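PDB 1PCH: phosphocarrier protein from Mycoplasma capricolum, which carries phosphoryl groups on a histidine as the general, non-sugar-specific component of the phosphoenolpyruvate-dependent sugar phosphotransferase system. Local coordinates for residues M52-K55 and T56-I60. Numbering follows the deposited sequence.
Sequences MAIK and TGTEI
Ile54 reaches the returning chain through one branch, its CG2 methyl, which sits 4.0 Å from CB of Thr58 and 4.0 Å from CG2 of Ile60. It runs at about a right angle to both side chains, and the contact is confined to that methyl. The methyl comes into position because CG2 stands anti to the backbone N. Ile7, Leu13, Ile34 and Ala36 also touch this buried side chain.

Lys55 contributes mainly its backbone, and here the reversal shows how a single carbonyl can serve two donors from one residue. Its O accepts from Thr58 N at 3.1 Å, closing a type II beta turn from Lys55 to Thr58 in which Gly57 takes up a positive phi of 89°. In the open-faced beta-sandwich of HPr, this turn lies in the link from helix 46-52 to strand 59-65, a central strand of the antiparallel sheet. Thr58 OG1 donates to the same Lys55 O over only 2.6 Å; both donors lie off the carbonyl plane, the hydroxyl by 29°. With chi1 at -57° the hydroxyl lies beside its own backbone N, and main chain and side chain of Thr58 thus approach that oxygen together. A water extends the network, accepting from Lys55 N at 2.8 Å and donating to Thr58 OG1 at 2.9 Å, so the backbone N and O of Lys55 are both engaged, the N by the water and the O by Thr58.

At the outer corner of the turn the CB of Thr56 points away overall, although it still brushes the Lys55 carbonyl carbon, and its OG1 is hydrogen-bonded to the carbonyl oxygen of Asp9. The Thr56 side chain lies about 8 Å from that of His14, the active-site residue that becomes phosphorylated.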
ATOM      1  N   MET A  52      -3.192   5.458   9.448  1.00 21.02           N
ATOM      2  CA  MET A  52      -2.226   6.338   8.792  1.00 18.58           C
ATOM      3  C   MET A  52      -2.938   7.534   8.170  1.00 19.65           C
ATOM      4  O   MET A  52      -2.315   8.565   7.988  1.00 23.94           O
ATOM      5  CB  MET A  52      -1.443   5.550   7.732  1.00 19.40           C
ATOM      6  CG  MET A  52      -0.456   4.613   8.419  1.00 22.37           C
ATOM      7  SD  MET A  52       0.573   3.708   7.368  1.00 25.32           S
ATOM      8  CE  MET A  52       1.832   4.892   6.881  1.00 23.32           C
ATOM      9  N   ALA A  53      -4.214   7.334   7.874  1.00 17.65           N
ATOM     10  CA  ALA A  53      -5.088   8.353   7.341  1.00 21.57           C
ATOM     11  C   ALA A  53      -4.422   9.044   6.154  1.00 25.43           C
ATOM     12  O   ALA A  53      -4.178  10.237   6.160  1.00 26.23           O
ATOM     13  CB  ALA A  53      -5.284   9.416   8.455  1.00 29.50           C
ATOM     14  N   ILE A  54      -4.061   8.218   5.168  1.00 18.17           N
ATOM     15  CA  ILE A  54      -3.313   8.791   4.031  1.00 17.39           C
ATOM     16  C   ILE A  54      -4.235   9.514   3.130  1.00 18.27           C
ATOM     17  O   ILE A  54      -5.280   9.000   2.773  1.00 20.71           O
ATOM     18  CB  ILE A  54      -2.586   7.634   3.311  1.00 22.37           C
ATOM     19  CG1 ILE A  54      -1.459   7.086   4.165  1.00 22.30           C
ATOM     20  CG2 ILE A  54      -2.177   8.035   1.912  1.00 23.40           C
ATOM     21  CD1 ILE A  54      -1.082   5.667   3.934  1.00 19.83           C
ATOM     22  N   LYS A  55      -3.942  10.825   2.887  1.00 17.59           N
ATOM     23  CA  LYS A  55      -4.943  11.540   2.046  1.00 19.22           C
ATOM     24  C   LYS A  55      -4.355  11.806   0.653  1.00 19.37           C
ATOM     25  O   LYS A  55      -3.157  11.645   0.409  1.00 19.81           O
ATOM     26  CB  LYS A  55      -5.306  12.833   2.746  1.00 23.25           C
ATOM     27  CG  LYS A  55      -5.914  12.717   4.110  1.00 28.07           C
ATOM     28  CD  LYS A  55      -7.411  12.738   4.137  1.00 32.54           C
ATOM     29  CE  LYS A  55      -7.939  12.726   5.596  1.00 33.28           C
ATOM     30  NZ  LYS A  55      -8.787  13.911   5.865  1.00 30.23           N
ATOM     31  N   THR A  56      -5.235  12.209  -0.241  1.00 21.19           N
ATOM     32  CA  THR A  56      -4.855  12.533  -1.612  1.00 20.48           C
ATOM     33  C   THR A  56      -3.624  13.461  -1.652  1.00 21.86           C
ATOM     34  O   THR A  56      -3.520  14.403  -0.836  1.00 16.15           O
ATOM     35  CB  THR A  56      -6.025  13.336  -2.247  1.00 18.84           C
ATOM     36  OG1 THR A  56      -7.229  12.630  -2.008  1.00 21.69           O
ATOM     37  CG2 THR A  56      -5.787  13.646  -3.669  1.00 19.71           C
ATOM     38  N   GLY A  57      -2.759  13.201  -2.592  1.00 21.42           N
ATOM     39  CA  GLY A  57      -1.556  13.936  -2.878  1.00 19.45           C
ATOM     40  C   GLY A  57      -0.360  13.469  -2.129  1.00 20.49           C
ATOM     41  O   GLY A  57       0.795  13.818  -2.341  1.00 19.33           O
ATOM     42  N   THR A  58      -0.660  12.547  -1.160  1.00 18.07           N
ATOM     43  CA  THR A  58       0.406  12.026  -0.357  1.00 18.75           C
ATOM     44  C   THR A  58       1.266  11.068  -1.171  1.00 18.17           C
ATOM     45  O   THR A  58       0.763  10.254  -1.929  1.00 21.61           O
ATOM     46  CB  THR A  58      -0.128  11.279   0.891  1.00 20.40           C
ATOM     47  OG1 THR A  58      -0.953  12.194   1.639  1.00 25.86           O
ATOM     48  CG2 THR A  58       0.984  10.830   1.806  1.00 24.45           C
ATOM     49  N   GLU A  59       2.561  11.202  -1.025  1.00 20.99           N
ATOM     50  CA  GLU A  59       3.484  10.310  -1.680  1.00 23.59           C
ATOM     51  C   GLU A  59       3.787   9.179  -0.647  1.00 25.59           C
ATOM     52  O   GLU A  59       4.215   9.409   0.457  1.00 23.56           O
ATOM     53  CB  GLU A  59       4.822  10.963  -2.022  1.00 27.16           C
ATOM     54  CG  GLU A  59       5.698  10.011  -2.857  1.00 33.35           C
ATOM     55  CD  GLU A  59       7.023  10.676  -3.237  1.00 41.69           C
ATOM     56  OE1 GLU A  59       7.876  10.802  -2.347  1.00 43.88           O
ATOM     57  OE2 GLU A  59       7.177  11.047  -4.428  1.00 46.87           O
ATOM     58  N   ILE A  60       3.475   7.980  -1.132  1.00 21.02           N
ATOM     59  CA  ILE A  60       3.703   6.824  -0.278  1.00 18.49           C
ATOM     60  C   ILE A  60       4.818   5.985  -0.902  1.00 18.42           C
ATOM     61  O   ILE A  60       5.078   6.045  -2.093  1.00 20.87           O
ATOM     62  CB  ILE A  60       2.439   5.995  -0.159  1.00 15.97           C
ATOM     63  CG1 ILE A  60       1.926   5.446  -1.515  1.00 20.55           C
ATOM     64  CG2 ILE A  60       1.353   6.785   0.552  1.00 19.99           C
ATOM     65  CD1 ILE A  60       1.482   4.013  -1.466  1.00 26.88           C
TER
HETATM   66  O   HOH W   1      -2.018  12.231   4.309  1.00 28.06           O